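Local coordinates for kinesin-like protein (Caenorhabditis elegans, PDB 5X3E) that probably converts ATP hydrolysis into force along microtubules, as a kinesin-6 motor captured here without nucleotide, at residues A[39-44]-A[127-132]; A[117-122]-A[422-427]; A[232-235]-A[241-244]. All coordinates share one frame; numbering follows the deposited sequence.

Contact 1: residues A[39-44]-A[127-132]; sequences VCRLCP and TYTMTG
Arg41 brings its guanidinium group edge-on to Thr129, with OG1 at the edge, tilted a little out of the guanidinium plane, and CA of the threonine in it, while CE2 of Tyr128 approaches the same group obliquely, 3.5 Å from NH2. From the tyrosine's side, Arg41 NH2 sits at the ring edge, close to the ring plane. The two planes are 32° apart, but because NH2 lies beside the ring and not over it, this is edge packing and no cation-pi stack. The polar link is Arg41 NH1 to Thr129 OG1, a 2.8 Å hydrogen bond that is bent, at 148°. Arg41 can span the gap because its chain runs straight out from the strand, CG anti to the backbone N (chi1 -180°) and extended on to NE. Thr129 answers with OG1 turned beside its own backbone N, where the hydroxyl also bonds to Gly125 O, so the oxygen ties the arginine to the loop ahead of the helix. That loop and helix match a P-loop (Walker A) pattern following a beta strand. In kinesins, an arginine at the end of the first core strand and the residue just after the P-loop Lys-Thr border the adenine pocket, and Arg41 and Tyr128 probably occupy those positions in this nucleotide-free motor. A sulfate, probably from the crystallisation liquor, lies about 3 Å from the Tyr128 side chain at its nearest atoms. Gln93 bridges the two segments from outside: its OE1 bonds to Arg41 NH2 and its NE2 to Tyr128 O. Past the helix, Gly132 is the first residue to leave helical backbone angles, with a positive phi; Thr127 O receives both Thr131 N at 2.8 Å and Gly132 N at 3.1 Å.

Contact 2: residues A[117-122]-A[422-427]; sequences FTYGVT and MSALAF
Tyr119 and Phe427 form a T-shaped aromatic pair where the strand leading into the probable P-loop meets the end of helix 418-424, the last helix of this motor domain. The edge of Phe427 points at the face of Tyr119, the ring centroids lie 4.6 Å apart and the planes meet at 65°. CE2 of Phe427 does the touching: it stands above the tyrosine ring, displaced toward the rim, with CZ of Tyr119 as its closest atom at 3.3 Å. Ala424 takes a different side of the same ring. Its CB lies in the ring plane at the edge, 3.7 Å from Tyr119 CE2, and its CA is near that atom too, so a small residue on the helix lets the ring come close to the backbone. Tyr119 reaches both partners because a chi1 of -177° turns the ring opposite the backbone N, swinging it away from the strand toward the helix. This tight part is wholly buried: Ile409 of the neighbouring parallel strand touches all three residues, and helix 350-375 adds Leu360 against Tyr119 and Ile367 against Phe427. Outward the contact thins quickly. Ser423, partly exposed, comes no nearer than 4.5 Å with its side chain, and its OG is bonded to Glu420 O within its own helix turn. Gly120, a glycine of the P-loop pattern, contributes almost nothing here, and its carbonyl O instead receives Lys126 NZ. Ala426 N makes a weak bond to Ser423 O. Back at the packed side, Tyr119 OH lies in the plane of the Phe427 ring, at its edge, 3.7 Å from CE2.

Contact 3: residues A[232-235]-A[241-244]; sequences LLED and LTKR. With SO4 (sulfate ion), chain L.
In the antiparallel beta hairpin that joins strand 228-231 to strand 243-248, Glu234 of the long connecting loop reaches across to Thr242 and to Arg244 on the returning strand. Both carboxylate oxygens serve one threonine. OE2 takes the backbone N of Thr242 on its syn lone pair, at 3.0 Å and a nearly straight 168°. OE1 accepts from Thr242 OG1 at 2.7 Å, on the syn side but 25° out of the carboxylate plane. The fully extended chain carries the carboxylate that far. Arg244 adds a salt bridge, NH2 to Glu234 OE1 at 3.3 Å; the two planes are 69° apart, so this is no flat two-point pairing. A water accepts from Arg244 NE and lies 2.8 Å from Glu234 OE2, in the plane of the guanidinium group. Thr242 CB lies over one face of that group, displaced toward its rim. A glutamine here would probably leave Arg244 without its charged mate and set an NH2, which cannot accept, against one of the two Thr242 donors. Next to the polar cluster, CD2 of Leu232 and CD2 of Leu241 pack at 4.2 Å. On the far side of Thr242, Lys243 N donates to O1 of a sulfate ion, probably from the crystallisation liquor. A side chain near the start of the loop thus gathers the returning end, closing the base of a long-looped beta hairpin.

In the fold
Contacts 1 and 2 are neighbours, their centres 11 Å apart, and they flank the probable P-loop from its two ends: strand 114-119 leads into it in contact 2 and helix 126-130 leaves it in contact 1. They touch directly, Met130 CE lying 3.6 Å from Thr118 OG1 and Cys40 SG lying 4.0 Å from Leu425 CD2, and their segments alternate along the chain. Contact 3 stands apart on a hairpin of the same mixed sheet, its centre 28 Å from both others, with nearest atoms about 11 Å from contact 1 and about 13 Å from contact 2. In sequence it is nested within the loop that contact 2 closes.

Contact 1: residues A[39-44]-A[127-132]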
loop_
_atom_site.group_PDB
_atom_site.type_symbol
_atom_site.label_atom_id
_atom_site.label_comp_id
_atom_site.label_asym_id
_atom_site.label_seq_id
_atom_site.Cartn_x
_atom_site.Cartn_y
_atom_site.Cartn_z
ATOM N N VAL A 39 4.023 -0.528 -13.847
ATOM C CA VAL A 39 5.150 -1.391 -14.171
ATOM C C VAL A 39 4.665 -2.833 -14.106
ATOM O O VAL A 39 3.625 -3.145 -13.519
ATOM C CB VAL A 39 6.361 -1.182 -13.240
ATOM C CG1 VAL A 39 6.740 0.291 -13.173
ATOM C CG2 VAL A 39 6.083 -1.749 -11.854
ATOM N N CYS A 40 5.426 -3.713 -14.741
ATOM C CA CYS A 40 5.045 -5.108 -14.885
ATOM C C CYS A 40 6.215 -5.993 -14.473
ATOM O O CYS A 40 7.374 -5.672 -14.757
ATOM C CB CYS A 40 4.608 -5.399 -16.327
ATOM S SG CYS A 40 4.083 -7.089 -16.635
ATOM N N ARG A 41 5.911 -7.099 -13.794
ATOM C CA ARG A 41 6.935 -8.009 -13.289
ATOM C C ARG A 41 6.582 -9.439 -13.667
ATOM O O ARG A 41 5.534 -9.950 -13.259
ATOM C CB ARG A 41 7.102 -7.898 -11.773
ATOM C CG ARG A 41 8.167 -8.842 -11.252
ATOM C CD ARG A 41 8.225 -8.884 -9.743
ATOM N NE ARG A 41 9.512 -9.401 -9.291
ATOM C CZ ARG A 41 9.822 -9.632 -8.021
ATOM N NH1 ARG A 41 8.931 -9.397 -7.069
ATOM N NH2 ARG A 41 11.022 -10.100 -7.705
ATOM N N LEU A 42 7.474 -10.085 -14.419
ATOM C CA LEU A 42 7.291 -11.480 -14.794
ATOM C C LEU A 42 7.828 -12.392 -13.692
ATOM O O LEU A 42 8.926 -12.166 -13.168
ATOM C CB LEU A 42 8.029 -11.781 -16.103
ATOM C CG LEU A 42 7.852 -10.884 -17.334
ATOM C CD1 LEU A 42 8.355 -11.599 -18.588
ATOM C CD2 LEU A 42 6.437 -10.395 -17.511
ATOM N N CYS A 43 7.065 -13.415 -13.345
ATOM C CA CYS A 43 7.563 -14.386 -12.385
ATOM C C CYS A 43 8.404 -15.444 -13.103
ATOM O O CYS A 43 8.363 -15.551 -14.333
ATOM C CB CYS A 43 6.401 -15.040 -11.645
ATOM S SG CYS A 43 5.243 -15.850 -12.735
ATOM N N PRO A 44 9.195 -16.227 -12.365
ATOM C CA PRO A 44 9.974 -17.292 -13.013
ATOM C C PRO A 44 9.081 -18.292 -13.741
ATOM O O PRO A 44 8.024 -18.688 -13.243
ATOM C CB PRO A 44 10.728 -17.943 -11.846
ATOM C CG PRO A 44 10.032 -17.453 -10.598
ATOM C CD PRO A 44 9.560 -16.084 -10.945
ATOM N N THR A 127 1.931 -11.729 -4.210
ATOM C CA THR A 127 2.294 -11.777 -2.792
ATOM C C THR A 127 3.812 -11.857 -2.621
ATOM O O THR A 127 4.372 -11.257 -1.690
ATOM C CB THR A 127 1.616 -12.977 -2.112
ATOM O OG1 THR A 127 0.193 -12.769 -2.101
ATOM C CG2 THR A 127 2.117 -13.161 -0.677
ATOM N N TYR A 128 4.507 -12.566 -3.514
ATOM C CA TYR A 128 5.971 -12.603 -3.458
ATOM C C TYR A 128 6.553 -11.206 -3.631
ATOM O O TYR A 128 7.477 -10.817 -2.910
ATOM C CB TYR A 128 6.523 -13.551 -4.516
ATOM C CG TYR A 128 8.037 -13.538 -4.634
ATOM C CD1 TYR A 128 8.839 -14.174 -3.691
ATOM C CD2 TYR A 128 8.659 -12.895 -5.698
ATOM C CE1 TYR A 128 10.217 -14.159 -3.809
ATOM C CE2 TYR A 128 10.025 -12.876 -5.816
ATOM C CZ TYR A 128 10.799 -13.509 -4.874
ATOM O OH TYR A 128 12.166 -13.485 -5.007
ATOM N N THR A 129 6.020 -10.438 -4.584
ATOM C CA THR A 129 6.482 -9.071 -4.793
ATOM C C THR A 129 6.235 -8.211 -3.560
ATOM O O THR A 129 7.114 -7.446 -3.142
ATOM C CB THR A 129 5.780 -8.476 -6.008
ATOM O OG1 THR A 129 6.161 -9.209 -7.181
ATOM C CG2 THR A 129 6.125 -7.007 -6.173
ATOM N N MET A 130 5.057 -8.343 -2.946
ATOM C CA MET A 130 4.663 -7.453 -1.858
ATOM C C MET A 130 5.335 -7.832 -0.545
ATOM O O MET A 130 5.891 -6.970 0.148
ATOM C CB MET A 130 3.142 -7.459 -1.693
ATOM C CG MET A 130 2.660 -6.544 -0.578
ATOM S SD MET A 130 2.842 -4.798 -0.983
ATOM C CE MET A 130 1.403 -4.556 -2.031
ATOM N N THR A 131 5.294 -9.113 -0.186
ATOM C CA THR A 131 5.806 -9.573 1.101
ATOM C C THR A 131 6.926 -10.592 0.961
ATOM O O THR A 131 8.016 -10.385 1.503
ATOM C CB THR A 131 4.646 -10.167 1.914
ATOM O OG1 THR A 131 3.625 -9.178 2.076
ATOM C CG2 THR A 131 5.122 -10.629 3.278
ATOM N N GLY A 132 6.679 -11.698 0.261
ATOM C CA GLY A 132 7.708 -12.705 0.072
ATOM C C GLY A 132 7.994 -13.469 1.353
ATOM O O GLY A 132 7.140 -13.601 2.243
#

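Contact 2: residues A[117-122]-A[422-427]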
loop_
_atom_site.group_PDB
_atom_site.type_symbol
_atom_site.label_atom_id
_atom_site.label_comp_id
_atom_site.label_asym_id
_atom_site.label_seq_id
_atom_site.Cartn_x
_atom_site.Cartn_y
_atom_site.Cartn_z
ATOM N N PHE A 117 -0.060 -0.480 -5.739
ATOM C CA PHE A 117 -0.843 -1.693 -5.929
ATOM C C PHE A 117 0.035 -2.811 -6.476
ATOM O O PHE A 117 0.947 -2.570 -7.272
ATOM C CB PHE A 117 -1.990 -1.488 -6.922
ATOM C CG PHE A 117 -3.001 -0.469 -6.511
ATOM C CD1 PHE A 117 -4.017 -0.796 -5.625
ATOM C CD2 PHE A 117 -2.975 0.800 -7.060
ATOM C CE1 PHE A 117 -4.970 0.139 -5.263
ATOM C CE2 PHE A 117 -3.921 1.734 -6.707
ATOM C CZ PHE A 117 -4.923 1.405 -5.807
ATOM N N THR A 118 -0.263 -4.041 -6.067
ATOM C CA THR A 118 0.179 -5.230 -6.787
ATOM C C THR A 118 -1.054 -5.907 -7.375
ATOM O O THR A 118 -2.017 -6.186 -6.654
ATOM C CB THR A 118 0.959 -6.203 -5.888
ATOM O OG1 THR A 118 0.185 -6.547 -4.733
ATOM C CG2 THR A 118 2.276 -5.588 -5.448
ATOM N N TYR A 119 -1.029 -6.136 -8.684
ATOM C CA TYR A 119 -2.162 -6.659 -9.434
ATOM C C TYR A 119 -1.760 -7.940 -10.158
ATOM O O TYR A 119 -0.591 -8.127 -10.503
ATOM C CB TYR A 119 -2.659 -5.615 -10.443
ATOM C CG TYR A 119 -3.881 -6.021 -11.229
ATOM C CD1 TYR A 119 -5.152 -5.697 -10.783
ATOM C CD2 TYR A 119 -3.762 -6.717 -12.425
ATOM C CE1 TYR A 119 -6.274 -6.066 -11.496
ATOM C CE2 TYR A 119 -4.878 -7.093 -13.144
ATOM C CZ TYR A 119 -6.133 -6.762 -12.674
ATOM O OH TYR A 119 -7.253 -7.125 -13.385
ATOM N N GLY A 120 -2.720 -8.826 -10.371
ATOM C CA GLY A 120 -2.467 -10.008 -11.175
ATOM C C GLY A 120 -3.312 -11.187 -10.735
ATOM O O GLY A 120 -4.183 -11.077 -9.877
ATOM N N VAL A 121 -3.064 -12.318 -11.396
ATOM C CA VAL A 121 -3.725 -13.586 -11.101
ATOM C C VAL A 121 -3.111 -14.190 -9.841
ATOM O O VAL A 121 -2.073 -13.719 -9.361
ATOM C CB VAL A 121 -3.605 -14.551 -12.297
ATOM C CG1 VAL A 121 -4.645 -15.652 -12.225
ATOM C CG2 VAL A 121 -3.744 -13.793 -13.595
ATOM N N THR A 122 -3.766 -15.202 -9.273
ATOM C CA THR A 122 -3.145 -16.013 -8.231
ATOM C C THR A 122 -1.990 -16.823 -8.817
ATOM O O THR A 122 -2.044 -17.264 -9.969
ATOM C CB THR A 122 -4.171 -16.944 -7.584
ATOM O OG1 THR A 122 -5.345 -16.198 -7.242
ATOM C CG2 THR A 122 -3.603 -17.577 -6.322
ATOM N N MET A 422 -4.111 -10.990 -20.512
ATOM C CA MET A 422 -4.663 -10.000 -21.430
ATOM C C MET A 422 -5.414 -8.913 -20.676
ATOM O O MET A 422 -5.394 -7.742 -21.075
ATOM C CB MET A 422 -5.575 -10.682 -22.446
ATOM C CG MET A 422 -4.817 -11.504 -23.466
ATOM S SD MET A 422 -3.768 -10.434 -24.465
ATOM C CE MET A 422 -4.976 -9.231 -25.005
ATOM N N SER A 423 -6.101 -9.283 -19.594
ATOM C CA SER A 423 -6.780 -8.295 -18.766
ATOM C C SER A 423 -5.795 -7.550 -17.873
ATOM O O SER A 423 -5.954 -6.347 -17.635
ATOM C CB SER A 423 -7.847 -8.974 -17.908
ATOM O OG SER A 423 -7.253 -9.879 -16.992
ATOM N N ALA A 424 -4.776 -8.251 -17.370
ATOM C CA ALA A 424 -3.804 -7.622 -16.483
ATOM C C ALA A 424 -2.938 -6.622 -17.234
ATOM O O ALA A 424 -2.555 -5.584 -16.682
ATOM C CB ALA A 424 -2.935 -8.685 -15.813
ATOM N N LEU A 425 -2.608 -6.924 -18.489
ATOM C CA LEU A 425 -1.806 -6.018 -19.299
ATOM C C LEU A 425 -2.629 -4.884 -19.893
ATOM O O LEU A 425 -2.051 -3.960 -20.470
ATOM C CB LEU A 425 -1.099 -6.790 -20.418
ATOM C CG LEU A 425 -0.093 -7.873 -20.009
ATOM C CD1 LEU A 425 0.359 -8.663 -21.220
ATOM C CD2 LEU A 425 1.102 -7.286 -19.291
ATOM N N ALA A 426 -3.960 -4.939 -19.779
ATOM C CA ALA A 426 -4.795 -3.825 -20.216
ATOM C C ALA A 426 -4.572 -2.567 -19.385
ATOM O O ALA A 426 -4.938 -1.474 -19.828
ATOM C CB ALA A 426 -6.271 -4.222 -20.167
ATOM N N PHE A 427 -3.983 -2.697 -18.193
ATOM C CA PHE A 427 -3.599 -1.543 -17.389
ATOM C C PHE A 427 -2.431 -0.768 -17.984
ATOM O O PHE A 427 -1.993 0.215 -17.378
ATOM C CB PHE A 427 -3.244 -1.988 -15.969
ATOM C CG PHE A 427 -4.438 -2.202 -15.078
ATOM C CD1 PHE A 427 -5.096 -1.127 -14.505
ATOM C CD2 PHE A 427 -4.894 -3.481 -14.804
ATOM C CE1 PHE A 427 -6.185 -1.321 -13.678
ATOM C CE2 PHE A 427 -5.987 -3.681 -13.979
ATOM C CZ PHE A 427 -6.632 -2.600 -13.415
#

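Contact 3: residues A[232-235]-A[241-244]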
loop_
_atom_site.group_PDB
_atom_site.type_symbol
_atom_site.label_atom_id
_atom_site.label_comp_id
_atom_site.label_asym_id
_atom_site.label_seq_id
_atom_site.Cartn_x
_atom_site.Cartn_y
_atom_site.Cartn_z
ATOM N N LEU A 232 -8.248 -5.245 10.135
ATOM C CA LEU A 232 -7.519 -6.432 10.572
ATOM C C LEU A 232 -6.810 -6.242 11.906
ATOM O O LEU A 232 -6.382 -7.236 12.499
ATOM C CB LEU A 232 -6.500 -6.833 9.505
ATOM C CG LEU A 232 -7.034 -7.061 8.092
ATOM C CD1 LEU A 232 -5.879 -7.238 7.125
ATOM C CD2 LEU A 232 -7.928 -8.277 8.078
ATOM N N LEU A 233 -6.671 -5.003 12.378
ATOM C CA LEU A 233 -6.024 -4.685 13.646
ATOM C C LEU A 233 -7.018 -4.394 14.763
ATOM O O LEU A 233 -6.612 -3.939 15.837
ATOM C CB LEU A 233 -5.080 -3.500 13.466
ATOM C CG LEU A 233 -4.020 -3.723 12.393
ATOM C CD1 LEU A 233 -3.116 -2.515 12.317
ATOM C CD2 LEU A 233 -3.236 -4.985 12.697
ATOM N N GLU A 234 -8.306 -4.621 14.525
ATOM C CA GLU A 234 -9.322 -4.359 15.536
ATOM C C GLU A 234 -9.093 -5.203 16.784
ATOM O O GLU A 234 -8.648 -6.351 16.706
ATOM C CB GLU A 234 -10.707 -4.640 14.950
ATOM C CG GLU A 234 -11.843 -4.751 15.960
ATOM C CD GLU A 234 -13.131 -5.236 15.323
ATOM O OE1 GLU A 234 -14.181 -5.229 16.004
ATOM O OE2 GLU A 234 -13.089 -5.625 14.135
ATOM N N ASP A 235 -9.386 -4.617 17.949
ATOM C CA ASP A 235 -9.439 -5.367 19.206
ATOM C C ASP A 235 -10.739 -6.168 19.222
ATOM O O ASP A 235 -11.711 -5.830 19.900
ATOM C CB ASP A 235 -9.349 -4.432 20.406
ATOM C CG ASP A 235 -7.988 -3.786 20.541
ATOM O OD1 ASP A 235 -6.983 -4.429 20.165
ATOM O OD2 ASP A 235 -7.922 -2.636 21.023
ATOM N N LEU A 241 -15.080 -9.767 13.097
ATOM C CA LEU A 241 -14.585 -8.448 12.722
ATOM C C LEU A 241 -15.769 -7.557 12.365
ATOM O O LEU A 241 -16.704 -7.992 11.687
ATOM C CB LEU A 241 -13.594 -8.501 11.555
ATOM C CG LEU A 241 -12.197 -9.094 11.720
ATOM C CD1 LEU A 241 -12.282 -10.590 11.631
ATOM C CD2 LEU A 241 -11.331 -8.579 10.602
ATOM N N THR A 242 -15.723 -6.315 12.834
ATOM C CA THR A 242 -16.795 -5.363 12.598
ATOM C C THR A 242 -16.656 -4.738 11.215
ATOM O O THR A 242 -15.560 -4.349 10.799
ATOM C CB THR A 242 -16.745 -4.263 13.663
ATOM O OG1 THR A 242 -16.628 -4.868 14.960
ATOM C CG2 THR A 242 -18.004 -3.401 13.610
ATOM N N LYS A 243 -17.776 -4.626 10.507
ATOM C CA LYS A 243 -17.764 -3.901 9.247
ATOM C C LYS A 243 -17.446 -2.437 9.518
ATOM O O LYS A 243 -17.868 -1.867 10.526
ATOM C CB LYS A 243 -19.111 -4.032 8.537
ATOM C CG LYS A 243 -19.514 -5.458 8.212
ATOM C CD LYS A 243 -20.755 -5.487 7.332
ATOM C CE LYS A 243 -21.273 -6.912 7.143
ATOM N NZ LYS A 243 -20.169 -7.911 7.000
ATOM N N ARG A 244 -16.690 -1.826 8.618
ATOM C CA ARG A 244 -16.215 -0.468 8.824
ATOM C C ARG A 244 -16.615 0.404 7.646
ATOM O O ARG A 244 -16.714 -0.062 6.508
ATOM C CB ARG A 244 -14.708 -0.441 9.008
ATOM C CG ARG A 244 -14.196 -1.274 10.168
ATOM C CD ARG A 244 -14.654 -0.720 11.510
ATOM N NE ARG A 244 -14.178 -1.542 12.621
ATOM C CZ ARG A 244 -14.487 -1.337 13.897
ATOM N NH1 ARG A 244 -15.279 -0.330 14.238
ATOM N NH2 ARG A 244 -14.002 -2.141 14.836
HETATM S S SO4 L . -21.348 -5.353 12.186
HETATM O O1 SO4 L . -20.091 -6.060 11.970
HETATM O O2 SO4 L . -21.825 -4.807 10.915
HETATM O O3 SO4 L . -22.340 -6.288 12.709
HETATM O O4 SO4 L . -21.149 -4.278 13.156
HETATM O O HOH W 1 -12.981 -4.055 11.819
#